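Galactose/lactose metabolism regulatory protein GAL80 (Saccharomyces cerevisiae, PDB 3BTV) represses the yeast galactose and lactose metabolic genes by binding the activator GAL4 and blocking its activation of transcription when no inducing sugar is present. Local coordinates at residues 177-182 with 219-224; 154-159 with 393-398; 28-33 with 67-72. The protein carries 1 engineered substitution. One frame throughout, in Å; residues are numbered along the deposited sequence.

Two contacts are buried and one lies at the surface. Interactions 1 and 2, centres about 14 Å apart, adjoin at helix 209-225, which belongs to interaction 1: its Leu221 packs against one face of the large mixed sheet, while Asp219 forms a salt bridge with Arg156 of interaction 2 and Tyr223 OH probably bonds Asp398 O. Interaction 1 is purely apolar, as suits a helix laid on a sheet, whereas interaction 2 joins two loops through an arginine, a glutamine and a water. Interaction 3, its centre about 38 Å from that of interaction 1, belongs to the Rossmann domain; there alanines meet a leucine and an exposed arginine without any hydrogen bond across the contact.

Interaction 1 of 3, residues 177-182 with 219-224; sequences NSIEIA and DILQYM
Leu221 reaches from helix 209-225 to the floor made by Ile179 and Ile181 of strand 176-184. With its CG anti to the backbone N (chi1 -178°) and beside the carbonyl carbon, the two methyls are presented to the strand. From CB onward the chain meets the strand only at its end: CB and CG stay more than 4.2 Å from any strand side chain, and the methyls do the touching. Leu221 CD1 is held between the two branches of Ile179, 4.0 Å from Ile179 CG2 and equally far from Ile179 CD1, so that the two side chains come tip to tip. Leu221 CD2 turns to the other isoleucine and lies 3.7 Å from Ile181 CD1, the two chains crossing obliquely.

The isoleucines are two apart on the strand and so point to the same face of the sheet, with one leucine bridging them. Val278 of the adjacent strand 276-283 also touches Leu221, and Cys280 and Phe282 pack on Ile181. On the other face Glu180 OE2 makes a weak bond to Ser281 OG of the second subunit, which also packs on Asn177 and Ser178 of this strand. With methyl against methyl and no hydrogen bond across it, the contact depends on the burial and fit of apolar surface, not on directional bonding.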
ATOM      1  N   ASN B 177      11.741  -0.903  -9.590  1.00 32.54           N
ATOM      2  CA  ASN B 177      11.197   0.423  -9.468  1.00 36.43           C
ATOM      3  C   ASN B 177      10.352   0.579  -8.195  1.00 40.40           C
ATOM      4  O   ASN B 177      10.454   1.587  -7.501  1.00 34.20           O
ATOM      5  CB  ASN B 177      10.358   0.778 -10.691  1.00 32.39           C
ATOM      6  CG  ASN B 177       9.630   2.099 -10.517  1.00 49.49           C
ATOM      7  OD1 ASN B 177       8.464   2.123 -10.137  1.00 37.86           O
ATOM      8  ND2 ASN B 177      10.330   3.208 -10.758  1.00 41.46           N
ATOM      9  N   SER B 178       9.518  -0.413  -7.893  1.00 27.45           N
ATOM     10  CA  SER B 178       8.633  -0.336  -6.715  1.00 30.82           C
ATOM     11  C   SER B 178       8.035  -1.688  -6.367  1.00 36.38           C
ATOM     12  O   SER B 178       8.063  -2.617  -7.187  1.00 32.06           O
ATOM     13  CB  SER B 178       7.509   0.692  -6.942  1.00 27.84           C
ATOM     14  OG  SER B 178       6.643   0.294  -7.978  1.00 39.65           O
ATOM     15  N   ILE B 179       7.494  -1.798  -5.157  1.00 25.44           N
ATOM     16  CA  ILE B 179       6.963  -3.080  -4.647  1.00 24.17           C
ATOM     17  C   ILE B 179       5.687  -2.892  -3.833  1.00 30.41           C
ATOM     18  O   ILE B 179       5.615  -1.997  -2.999  1.00 32.67           O
ATOM     19  CB  ILE B 179       8.008  -3.755  -3.717  1.00 25.71           C
ATOM     20  CG1 ILE B 179       9.338  -3.986  -4.460  1.00 31.87           C
ATOM     21  CG2 ILE B 179       7.452  -5.031  -3.082  1.00 27.49           C
ATOM     22  CD1 ILE B 179      10.422  -4.612  -3.600  1.00 38.57           C
ATOM     23  N   GLU B 180       4.682  -3.732  -4.047  1.00 26.44           N
ATOM     24  CA  GLU B 180       3.518  -3.740  -3.143  1.00 27.50           C
ATOM     25  C   GLU B 180       3.272  -5.114  -2.567  1.00 36.96           C
ATOM     26  O   GLU B 180       3.381  -6.141  -3.250  1.00 32.00           O
ATOM     27  CB  GLU B 180       2.236  -3.244  -3.836  1.00 31.85           C
ATOM     28  CG  GLU B 180       2.301  -1.779  -4.303  1.00 35.02           C
ATOM     29  CD  GLU B 180       2.992  -1.637  -5.646  1.00 75.46           C
ATOM     30  OE1 GLU B 180       2.746  -2.518  -6.496  1.00 60.85           O
ATOM     31  OE2 GLU B 180       3.770  -0.665  -5.852  1.00 61.90           O
ATOM     32  N   ILE B 181       2.892  -5.128  -1.308  1.00 32.10           N
ATOM     33  CA  ILE B 181       2.568  -6.371  -0.641  1.00 37.31           C
ATOM     34  C   ILE B 181       1.213  -6.268   0.039  1.00 39.66           C
ATOM     35  O   ILE B 181       0.943  -5.315   0.760  1.00 34.03           O
ATOM     36  CB  ILE B 181       3.619  -6.694   0.408  1.00 36.19           C
ATOM     37  CG1 ILE B 181       4.985  -6.830  -0.259  1.00 42.90           C
ATOM     38  CG2 ILE B 181       3.234  -7.965   1.170  1.00 43.86           C
ATOM     39  CD1 ILE B 181       6.097  -7.142   0.727  1.00 49.20           C
ATOM     40  N   ALA B 182       0.366  -7.253  -0.193  1.00 35.20           N
ATOM     41  CA  ALA B 182      -0.920  -7.330   0.486  1.00 40.43           C
ATOM     42  C   ALA B 182      -1.055  -8.735   1.040  1.00 55.01           C
ATOM     43  O   ALA B 182      -0.798  -9.708   0.332  1.00 34.63           O
ATOM     44  CB  ALA B 182      -2.031  -7.053  -0.483  1.00 39.97           C
ATOM     45  N   ASP B 219      10.753 -10.813   5.466  1.00 38.54           N
ATOM     46  CA  ASP B 219      12.064 -11.432   5.375  1.00 44.74           C
ATOM     47  C   ASP B 219      12.313 -12.018   3.992  1.00 39.39           C
ATOM     48  O   ASP B 219      13.409 -11.870   3.462  1.00 34.77           O
ATOM     49  CB  ASP B 219      12.281 -12.533   6.416  1.00 42.28           C
ATOM     50  CG  ASP B 219      13.622 -13.224   6.228  1.00 59.85           C
ATOM     51  OD1 ASP B 219      14.666 -12.575   6.458  1.00 53.37           O
ATOM     52  OD2 ASP B 219      13.640 -14.398   5.806  1.00 48.16           O
ATOM     53  N   ILE B 220      11.331 -12.709   3.412  1.00 37.43           N
ATOM     54  CA  ILE B 220      11.546 -13.228   2.046  1.00 34.20           C
ATOM     55  C   ILE B 220      11.662 -12.080   1.059  1.00 39.27           C
ATOM     56  O   ILE B 220      12.380 -12.181   0.061  1.00 38.29           O
ATOM     57  CB  ILE B 220      10.465 -14.247   1.556  1.00 43.98           C
ATOM     58  CG1 ILE B 220       9.103 -13.579   1.436  1.00 49.98           C
ATOM     59  CG2 ILE B 220      10.392 -15.479   2.467  1.00 45.94           C
ATOM     60  CD1 ILE B 220       8.037 -14.516   0.883  1.00 54.25           C
ATOM     61  N   LEU B 221      10.970 -10.979   1.328  1.00 35.26           N
ATOM     62  CA  LEU B 221      11.081  -9.842   0.418  1.00 34.32           C
ATOM     63  C   LEU B 221      12.526  -9.375   0.363  1.00 36.51           C
ATOM     64  O   LEU B 221      13.086  -9.178  -0.713  1.00 34.53           O
ATOM     65  CB  LEU B 221      10.186  -8.668   0.835  1.00 30.63           C
ATOM     66  CG  LEU B 221      10.304  -7.528  -0.181  1.00 34.42           C
ATOM     67  CD1 LEU B 221       9.682  -7.951  -1.547  1.00 34.00           C
ATOM     68  CD2 LEU B 221       9.667  -6.260   0.337  1.00 42.70           C
ATOM     69  N   GLN B 222      13.130  -9.203   1.536  1.00 33.07           N
ATOM     70  CA  GLN B 222      14.507  -8.735   1.617  1.00 34.25           C
ATOM     71  C   GLN B 222      15.456  -9.755   1.039  1.00 31.26           C
ATOM     72  O   GLN B 222      16.437  -9.407   0.387  1.00 37.56           O
ATOM     73  CB  GLN B 222      14.884  -8.456   3.066  1.00 38.71           C
ATOM     74  CG  GLN B 222      14.159  -7.259   3.635  1.00 31.94           C
ATOM     75  CD  GLN B 222      14.339  -7.161   5.136  1.00 53.19           C
ATOM     76  OE1 GLN B 222      15.156  -6.393   5.624  1.00 41.41           O
ATOM     77  NE2 GLN B 222      13.594  -7.962   5.873  1.00 38.51           N
ATOM     78  N   TYR B 223      15.145 -11.021   1.269  1.00 35.32           N
ATOM     79  CA  TYR B 223      15.956 -12.103   0.728  1.00 36.22           C
ATOM     80  C   TYR B 223      15.917 -12.148  -0.811  1.00 43.41           C
ATOM     81  O   TYR B 223      16.951 -12.314  -1.460  1.00 41.81           O
ATOM     82  CB  TYR B 223      15.523 -13.441   1.335  1.00 38.02           C
ATOM     83  CG  TYR B 223      16.415 -14.606   0.945  1.00 40.13           C
ATOM     84  CD1 TYR B 223      17.752 -14.646   1.335  1.00 40.27           C
ATOM     85  CD2 TYR B 223      15.924 -15.658   0.188  1.00 40.94           C
ATOM     86  CE1 TYR B 223      18.566 -15.702   0.987  1.00 42.99           C
ATOM     87  CE2 TYR B 223      16.732 -16.730  -0.162  1.00 38.85           C
ATOM     88  CZ  TYR B 223      18.052 -16.736   0.230  1.00 50.11           C
ATOM     89  OH  TYR B 223      18.861 -17.784  -0.125  1.00 44.38           O
ATOM     90  N   MET B 224      14.732 -11.986  -1.394  1.00 36.32           N
ATOM     91  CA  MET B 224      14.562 -12.034  -2.857  1.00 37.63           C
ATOM     92  C   MET B 224      15.183 -10.839  -3.570  1.00 41.69           C
ATOM     93  O   MET B 224      15.676 -10.965  -4.682  1.00 36.43           O
ATOM     94  CB  MET B 224      13.073 -12.059  -3.221  1.00 38.53           C
ATOM     95  CG  MET B 224      12.396 -13.384  -3.027  1.00 40.68           C
ATOM     96  SD  MET B 224      10.695 -13.303  -3.631  1.00 44.69           S
ATOM     97  CE  MET B 224       9.940 -12.110  -2.505  1.00 37.63           C
TER

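Interaction 2 of 3, residues 154-159 with 393-398; sequences QGRKSP and VMQGFD
Arg156 NH1 is gripped by two oxygens of the opposite loop. The stronger bond runs from Arg156 NH1 to Gln395 OE1 at 2.8 Å and is nearly straight, with an N-H...O angle of 162°; the oxygen sits at the guanidinium edge, essentially in its plane. The second, from Arg156 NH1 to the carbonyl O of Gly396 at 2.9 Å, is weak because it is badly bent. Arginine and glutamine slide past each other in opposite directions, and Gln395 OE1 also comes within 3.3 Å of Arg156 CD. The guanidinium and amide planes are inclined to each other by 31° and meet at the guanidinium edge rather than stacking. Gln395 CG is anti to its own backbone N (chi1 -178°) and the chain beyond is extended, which carries the amide back along the arginine.

Gln395 and Gly396 open a type II' beta turn closed by Asp398 N to Gln395 O at 3.1 Å, and Gly396, at the second position, has the positive phi that such a turn requires. Across from it, residues 154-157 form a short 3-10 turn in the link from strand 148-152, at the edge of the Rossmann sheet, to helix 159-169, which Ser158 N-caps. A leucine in place of Arg156 would probably leave the buried Gln395 OE1 without its strong donor and the carboxylate of Asp219, which pairs with Arg156 NE, without this countercharge.

One water joins the two loops alongside: it donates to Arg156 O at 3.1 Å and accepts from Gln395 NE2 at 3.0 Å. Lys157 NZ, its chain bent at chi2, gives the same water a bond of 2.9 Å and gives another to Gly401 O. Gln395 NE2 also donates to Glu400 O.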
ATOM      1  N   GLN B 154      11.818 -20.839   6.803  1.00 46.49           N
ATOM      2  CA  GLN B 154      11.805 -21.817   5.720  1.00 50.38           C
ATOM      3  C   GLN B 154      11.254 -21.261   4.418  1.00 49.13           C
ATOM      4  O   GLN B 154      11.281 -21.941   3.387  1.00 51.80           O
ATOM      5  CB  GLN B 154      11.025 -23.067   6.130  1.00 43.07           C
ATOM      6  CG  GLN B 154       9.525 -22.915   6.013  1.00 52.90           C
ATOM      7  CD  GLN B 154       8.943 -22.040   7.095  1.00 60.93           C
ATOM      8  OE1 GLN B 154       9.403 -22.063   8.236  1.00 57.44           O
ATOM      9  NE2 GLN B 154       7.926 -21.263   6.746  1.00 95.18           N
ATOM     10  N   GLY B 155      10.758 -20.024   4.465  1.00 39.12           N
ATOM     11  CA  GLY B 155      10.286 -19.343   3.273  1.00 31.32           C
ATOM     12  C   GLY B 155      11.441 -19.105   2.311  1.00 47.80           C
ATOM     13  O   GLY B 155      11.273 -19.077   1.085  1.00 38.60           O
ATOM     14  N   ARG B 156      12.627 -18.922   2.873  1.00 40.49           N
ATOM     15  CA  ARG B 156      13.821 -18.729   2.065  1.00 44.15           C
ATOM     16  C   ARG B 156      14.136 -19.975   1.229  1.00 54.98           C
ATOM     17  O   ARG B 156      14.977 -19.923   0.332  1.00 43.83           O
ATOM     18  CB  ARG B 156      15.019 -18.389   2.957  1.00 42.21           C
ATOM     19  CG  ARG B 156      14.896 -17.073   3.712  1.00 40.89           C
ATOM     20  CD  ARG B 156      16.157 -16.779   4.537  1.00 44.36           C
ATOM     21  NE  ARG B 156      16.220 -15.361   4.886  1.00 60.95           N
ATOM     22  CZ  ARG B 156      17.345 -14.663   4.998  1.00 59.20           C
ATOM     23  NH1 ARG B 156      18.512 -15.249   4.781  1.00 53.30           N
ATOM     24  NH2 ARG B 156      17.301 -13.372   5.302  1.00 55.78           N
ATOM     25  N   LYS B 157      13.472 -21.092   1.539  1.00 46.11           N
ATOM     26  CA  LYS B 157      13.711 -22.373   0.861  1.00 42.96           C
ATOM     27  C   LYS B 157      12.573 -22.761  -0.074  1.00 48.64           C
ATOM     28  O   LYS B 157      12.589 -23.835  -0.665  1.00 48.81           O
ATOM     29  CB  LYS B 157      13.902 -23.507   1.880  1.00 39.26           C
ATOM     30  CG  LYS B 157      15.225 -23.477   2.618  1.00 53.76           C
ATOM     31  CD  LYS B 157      16.422 -23.457   1.669  1.00 56.20           C
ATOM     32  CE  LYS B 157      17.686 -23.072   2.433  1.00 67.32           C
ATOM     33  NZ  LYS B 157      18.848 -22.730   1.566  1.00 57.12           N
ATOM     34  N   SER B 158      11.567 -21.908  -0.187  1.00 33.74           N
ATOM     35  CA  SER B 158      10.485 -22.159  -1.133  1.00 33.88           C
ATOM     36  C   SER B 158      11.018 -22.142  -2.565  1.00 43.04           C
ATOM     37  O   SER B 158      11.885 -21.339  -2.903  1.00 44.71           O
ATOM     38  CB  SER B 158       9.389 -21.108  -0.994  1.00 34.15           C
ATOM     39  OG  SER B 158       8.589 -21.052  -2.171  1.00 38.37           O
ATOM     40  N   PRO B 159      10.490 -23.027  -3.419  1.00 43.47           N
ATOM     41  CA  PRO B 159      10.966 -23.055  -4.805  1.00 42.23           C
ATOM     42  C   PRO B 159      10.545 -21.773  -5.517  1.00 34.46           C
ATOM     43  O   PRO B 159      11.252 -21.289  -6.396  1.00 36.60           O
ATOM     44  CB  PRO B 159      10.239 -24.269  -5.409  1.00 47.66           C
ATOM     45  CG  PRO B 159       9.737 -25.062  -4.227  1.00 51.65           C
ATOM     46  CD  PRO B 159       9.466 -24.051  -3.158  1.00 42.16           C
ATOM     47  N   VAL B 393      28.263 -17.170  10.077  1.00 71.28           N
ATOM     48  CA  VAL B 393      27.484 -16.306  10.958  1.00 67.16           C
ATOM     49  C   VAL B 393      26.035 -16.143  10.505  1.00 52.08           C
ATOM     50  O   VAL B 393      25.111 -16.174  11.315  1.00 73.88           O
ATOM     51  CB  VAL B 393      28.125 -14.904  11.080  1.00 70.22           C
ATOM     52  CG1 VAL B 393      27.288 -14.010  11.977  1.00 76.68           C
ATOM     53  CG2 VAL B 393      29.541 -15.014  11.625  1.00 79.43           C
ATOM     54  N   MET B 394      25.839 -15.964   9.208  1.00 60.41           N
ATOM     55  CA  MET B 394      24.509 -15.679   8.691  1.00 55.69           C
ATOM     56  C   MET B 394      24.420 -16.009   7.214  1.00 66.59           C
ATOM     57  O   MET B 394      25.416 -15.950   6.489  1.00 58.13           O
ATOM     58  CB  MET B 394      24.170 -14.202   8.896  1.00 67.25           C
ATOM     59  CG  MET B 394      25.116 -13.243   8.172  1.00 52.58           C
ATOM     60  SD  MET B 394      24.834 -11.513   8.643  1.00 71.39           S
ATOM     61  CE  MET B 394      23.186 -11.284   7.972  1.00 68.49           C
ATOM     62  N   GLN B 395      23.219 -16.339   6.758  1.00 51.67           N
ATOM     63  CA  GLN B 395      23.029 -16.611   5.351  1.00 49.59           C
ATOM     64  C   GLN B 395      23.068 -15.292   4.594  1.00 53.29           C
ATOM     65  O   GLN B 395      23.620 -15.211   3.502  1.00 55.48           O
ATOM     66  CB  GLN B 395      21.707 -17.331   5.095  1.00 50.02           C
ATOM     67  CG  GLN B 395      21.511 -17.677   3.629  1.00 35.86           C
ATOM     68  CD  GLN B 395      20.162 -18.274   3.356  1.00 52.04           C
ATOM     69  OE1 GLN B 395      19.170 -17.874   3.958  1.00 48.74           O
ATOM     70  NE2 GLN B 395      20.108 -19.225   2.425  1.00 53.87           N
ATOM     71  N   GLY B 396      22.505 -14.252   5.198  1.00 51.62           N
ATOM     72  CA  GLY B 396      22.387 -12.976   4.530  1.00 49.15           C
ATOM     73  C   GLY B 396      21.539 -13.127   3.284  1.00 48.42           C
ATOM     74  O   GLY B 396      20.452 -13.692   3.331  1.00 52.48           O
ATOM     75  N   PHE B 397      22.046 -12.626   2.167  1.00 41.45           N
ATOM     76  CA  PHE B 397      21.355 -12.738   0.900  1.00 39.91           C
ATOM     77  C   PHE B 397      21.891 -13.883   0.040  1.00 47.15           C
ATOM     78  O   PHE B 397      21.558 -13.987  -1.137  1.00 48.17           O
ATOM     79  CB  PHE B 397      21.461 -11.433   0.132  1.00 40.55           C
ATOM     80  CG  PHE B 397      20.981 -10.250   0.904  1.00 58.99           C
ATOM     81  CD1 PHE B 397      19.823 -10.328   1.660  1.00 48.99           C
ATOM     82  CD2 PHE B 397      21.681  -9.056   0.872  1.00 57.44           C
ATOM     83  CE1 PHE B 397      19.373  -9.239   2.375  1.00 46.14           C
ATOM     84  CE2 PHE B 397      21.233  -7.956   1.582  1.00 58.75           C
ATOM     85  CZ  PHE B 397      20.082  -8.048   2.332  1.00 47.43           C
ATOM     86  N   ASP B 398      22.727 -14.731   0.625  1.00 45.34           N
ATOM     87  CA  ASP B 398      23.299 -15.852  -0.112  1.00 42.99           C
ATOM     88  C   ASP B 398      22.257 -16.894  -0.477  1.00 53.81           C
ATOM     89  O   ASP B 398      21.383 -17.205   0.328  1.00 47.64           O
ATOM     90  CB  ASP B 398      24.374 -16.546   0.718  1.00 51.96           C
ATOM     91  CG  ASP B 398      25.667 -15.770   0.764  1.00 75.32           C
ATOM     92  OD1 ASP B 398      25.876 -14.911  -0.121  1.00 60.62           O
ATOM     93  OD2 ASP B 398      26.473 -16.023   1.689  1.00 84.76           O
TER
HETATM   94  O   HOH W   1      18.040 -20.123   0.512  1.00 43.14           O

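Interaction 3 of 3, residues 28-33 with 67-72; sequences LNAAKG and IQRLKL
The loop that follows the first strand of the Rossmann fold, the place where dinucleotide-binding relatives carry their glycine-rich turn, here presses Ala30 and Ala31 against Arg69 and Leu70 at the end of helix 60-69. Ala30 CB fills the angle between the two side chains, 3.8 Å from Arg69 CD and 3.9 Å from Leu70 CG. The arginine runs out extended along the loop, its CG anti to the backbone N (chi1 176°), and lays one guanidinium face over the peptide: Ala30 O stands 3.8 Å above the centre of that face, a position that makes no hydrogen bond. Beside it, Arg69 NH1 approaches Ala31 CB at 3.4 Å.

Each segment carries a backbone motif of its own. Ala31 N donates to Asn29 OD1 at 2.9 Å in an Asx turn, the donor lying well above the carbonyl plane. The helix ends in a Schellman motif, with Lys71 at positive phi and Leu72 N bonded to Ile67 O at 2.9 Å.

Ala30 N also hydrogen-bonds Thr66 OG1 of helix 60-69. Leu28 packs on Ile52 and Leu55 of strand 50-56, and Leu70 reaches Ile36, in the loop leading to helix 39-45.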
ATOM      1  N   LEU B  28       8.469 -32.486  19.999  1.00 78.01           N
ATOM      2  CA  LEU B  28       7.953 -33.487  19.073  1.00 80.81           C
ATOM      3  C   LEU B  28       6.957 -34.404  19.771  1.00 74.66           C
ATOM      4  O   LEU B  28       7.280 -35.033  20.772  1.00 74.54           O
ATOM      5  CB  LEU B  28       9.088 -34.323  18.488  1.00 68.74           C
ATOM      6  CG  LEU B  28       8.594 -35.497  17.650  1.00 74.04           C
ATOM      7  CD1 LEU B  28       7.636 -35.001  16.561  1.00 63.00           C
ATOM      8  CD2 LEU B  28       9.772 -36.262  17.057  1.00 61.89           C
ATOM      9  N   ASN B  29       5.744 -34.475  19.238  1.00 86.06           N
ATOM     10  CA  ASN B  29       4.711 -35.318  19.821  1.00 69.25           C
ATOM     11  C   ASN B  29       3.916 -36.035  18.741  1.00 79.28           C
ATOM     12  O   ASN B  29       3.219 -35.399  17.950  1.00 77.99           O
ATOM     13  CB  ASN B  29       3.776 -34.484  20.690  1.00 72.89           C
ATOM     14  CG  ASN B  29       2.731 -35.325  21.392  1.00 86.47           C
ATOM     15  OD1 ASN B  29       2.496 -36.484  21.037  1.00 82.79           O
ATOM     16  ND2 ASN B  29       2.093 -34.744  22.397  1.00 79.22           N
ATOM     17  N   ALA B  30       4.014 -37.361  18.718  1.00 78.87           N
ATOM     18  CA  ALA B  30       3.395 -38.147  17.653  1.00 83.03           C
ATOM     19  C   ALA B  30       1.877 -37.972  17.559  1.00 90.00           C
ATOM     20  O   ALA B  30       1.284 -38.247  16.512  1.00 91.15           O
ATOM     21  CB  ALA B  30       3.747 -39.610  17.804  1.00 68.77           C
ATOM     22  N   ALA B  31       1.254 -37.515  18.644  1.00 80.39           N
ATOM     23  CA  ALA B  31      -0.202 -37.374  18.681  1.00 83.97           C
ATOM     24  C   ALA B  31      -0.690 -35.933  18.571  1.00 92.35           C
ATOM     25  O   ALA B  31      -1.859 -35.692  18.278  1.00105.76           O
ATOM     26  CB  ALA B  31      -0.761 -38.013  19.936  1.00 85.82           C
ATOM     27  N   LYS B  32       0.202 -34.978  18.806  1.00 91.05           N
ATOM     28  CA  LYS B  32      -0.198 -33.581  18.891  1.00 91.37           C
ATOM     29  C   LYS B  32       0.942 -32.652  18.477  1.00106.08           C
ATOM     30  O   LYS B  32       2.114 -33.022  18.554  1.00 90.82           O
ATOM     31  CB  LYS B  32      -0.654 -33.261  20.320  1.00108.71           C
ATOM     32  CG  LYS B  32      -1.443 -31.966  20.472  1.00129.96           C
ATOM     33  CD  LYS B  32      -1.983 -31.812  21.890  1.00134.05           C
ATOM     34  CE  LYS B  32      -2.795 -30.533  22.048  1.00130.59           C
ATOM     35  NZ  LYS B  32      -3.312 -30.362  23.434  1.00120.33           N
ATOM     36  N   GLY B  33       0.593 -31.446  18.034  1.00102.00           N
ATOM     37  CA  GLY B  33       1.588 -30.457  17.661  1.00 74.60           C
ATOM     38  C   GLY B  33       1.901 -30.434  16.178  1.00 78.97           C
ATOM     39  O   GLY B  33       1.363 -31.222  15.401  1.00 81.30           O
ATOM     40  N   ILE B  67       8.377 -42.165  20.953  1.00 86.45           N
ATOM     41  CA  ILE B  67       9.514 -42.961  20.520  1.00 90.94           C
ATOM     42  C   ILE B  67       9.021 -44.337  20.115  1.00 96.59           C
ATOM     43  O   ILE B  67       9.601 -44.995  19.254  1.00105.91           O
ATOM     44  CB  ILE B  67      10.577 -43.093  21.632  1.00 99.45           C
ATOM     45  CG1 ILE B  67      11.038 -41.710  22.096  1.00 82.75           C
ATOM     46  CG2 ILE B  67      11.766 -43.902  21.140  1.00102.97           C
ATOM     47  CD1 ILE B  67      12.086 -41.747  23.186  1.00 96.11           C
ATOM     48  N   GLN B  68       7.931 -44.761  20.739  1.00 86.82           N
ATOM     49  CA  GLN B  68       7.348 -46.057  20.444  1.00100.13           C
ATOM     50  C   GLN B  68       6.417 -45.956  19.244  1.00103.57           C
ATOM     51  O   GLN B  68       6.556 -46.698  18.270  1.00104.31           O
ATOM     52  CB  GLN B  68       6.586 -46.578  21.663  1.00108.78           C
ATOM     53  CG  GLN B  68       6.304 -48.063  21.632  1.00117.96           C
ATOM     54  CD  GLN B  68       5.893 -48.593  22.986  1.00135.73           C
ATOM     55  OE1 GLN B  68       5.712 -47.827  23.933  1.00142.75           O
ATOM     56  NE2 GLN B  68       5.746 -49.909  23.089  1.00132.10           N
ATOM     57  N   ARG B  69       5.477 -45.022  19.318  1.00102.29           N
ATOM     58  CA  ARG B  69       4.468 -44.849  18.280  1.00101.82           C
ATOM     59  C   ARG B  69       5.085 -44.549  16.917  1.00105.36           C
ATOM     60  O   ARG B  69       4.431 -44.702  15.886  1.00105.88           O
ATOM     61  CB  ARG B  69       3.483 -43.747  18.680  1.00102.35           C
ATOM     62  CG  ARG B  69       2.445 -43.420  17.620  1.00102.41           C
ATOM     63  CD  ARG B  69       1.345 -42.544  18.188  1.00105.14           C
ATOM     64  NE  ARG B  69       0.412 -42.106  17.154  1.00117.51           N
ATOM     65  CZ  ARG B  69      -0.717 -41.445  17.397  1.00117.63           C
ATOM     66  NH1 ARG B  69      -1.060 -41.150  18.645  1.00108.22           N
ATOM     67  NH2 ARG B  69      -1.505 -41.082  16.390  1.00101.88           N
ATOM     68  N   LEU B  70       6.346 -44.132  16.914  1.00104.49           N
ATOM     69  CA  LEU B  70       7.029 -43.806  15.668  1.00 98.08           C
ATOM     70  C   LEU B  70       8.144 -44.787  15.330  1.00 94.08           C
ATOM     71  O   LEU B  70       8.742 -44.700  14.258  1.00 91.87           O
ATOM     72  CB  LEU B  70       7.586 -42.381  15.710  1.00 93.30           C
ATOM     73  CG  LEU B  70       6.552 -41.260  15.666  1.00 88.75           C
ATOM     74  CD1 LEU B  70       7.234 -39.901  15.685  1.00 70.99           C
ATOM     75  CD2 LEU B  70       5.665 -41.409  14.437  1.00 85.46           C
ATOM     76  N   LYS B  71       8.427 -45.710  16.244  1.00106.92           N
ATOM     77  CA  LYS B  71       9.476 -46.705  16.030  1.00114.67           C
ATOM     78  C   LYS B  71      10.864 -46.066  15.942  1.00105.16           C
ATOM     79  O   LYS B  71      11.658 -46.408  15.062  1.00 99.71           O
ATOM     80  CB  LYS B  71       9.201 -47.505  14.754  1.00125.53           C
ATOM     81  CG  LYS B  71       7.899 -48.281  14.762  1.00129.26           C
ATOM     82  CD  LYS B  71       8.026 -49.549  15.579  1.00138.24           C
ATOM     83  CE  LYS B  71       6.773 -50.394  15.464  1.00137.19           C
ATOM     84  NZ  LYS B  71       5.573 -49.645  15.922  1.00130.92           N
ATOM     85  N   LEU B  72      11.153 -45.141  16.851  1.00 97.18           N
ATOM     86  CA  LEU B  72      12.446 -44.463  16.867  1.00 95.68           C
ATOM     87  C   LEU B  72      13.444 -45.260  17.706  1.00105.59           C
ATOM     88  O   LEU B  72      13.726 -44.907  18.851  1.00104.65           O
ATOM     89  CB  LEU B  72      12.294 -43.047  17.423  1.00 86.22           C
ATOM     90  CG  LEU B  72      11.036 -42.296  16.969  1.00 91.12           C
ATOM     91  CD1 LEU B  72      10.881 -40.961  17.700  1.00 89.27           C
ATOM     92  CD2 LEU B  72      11.037 -42.091  15.460  1.00 81.63           C
TER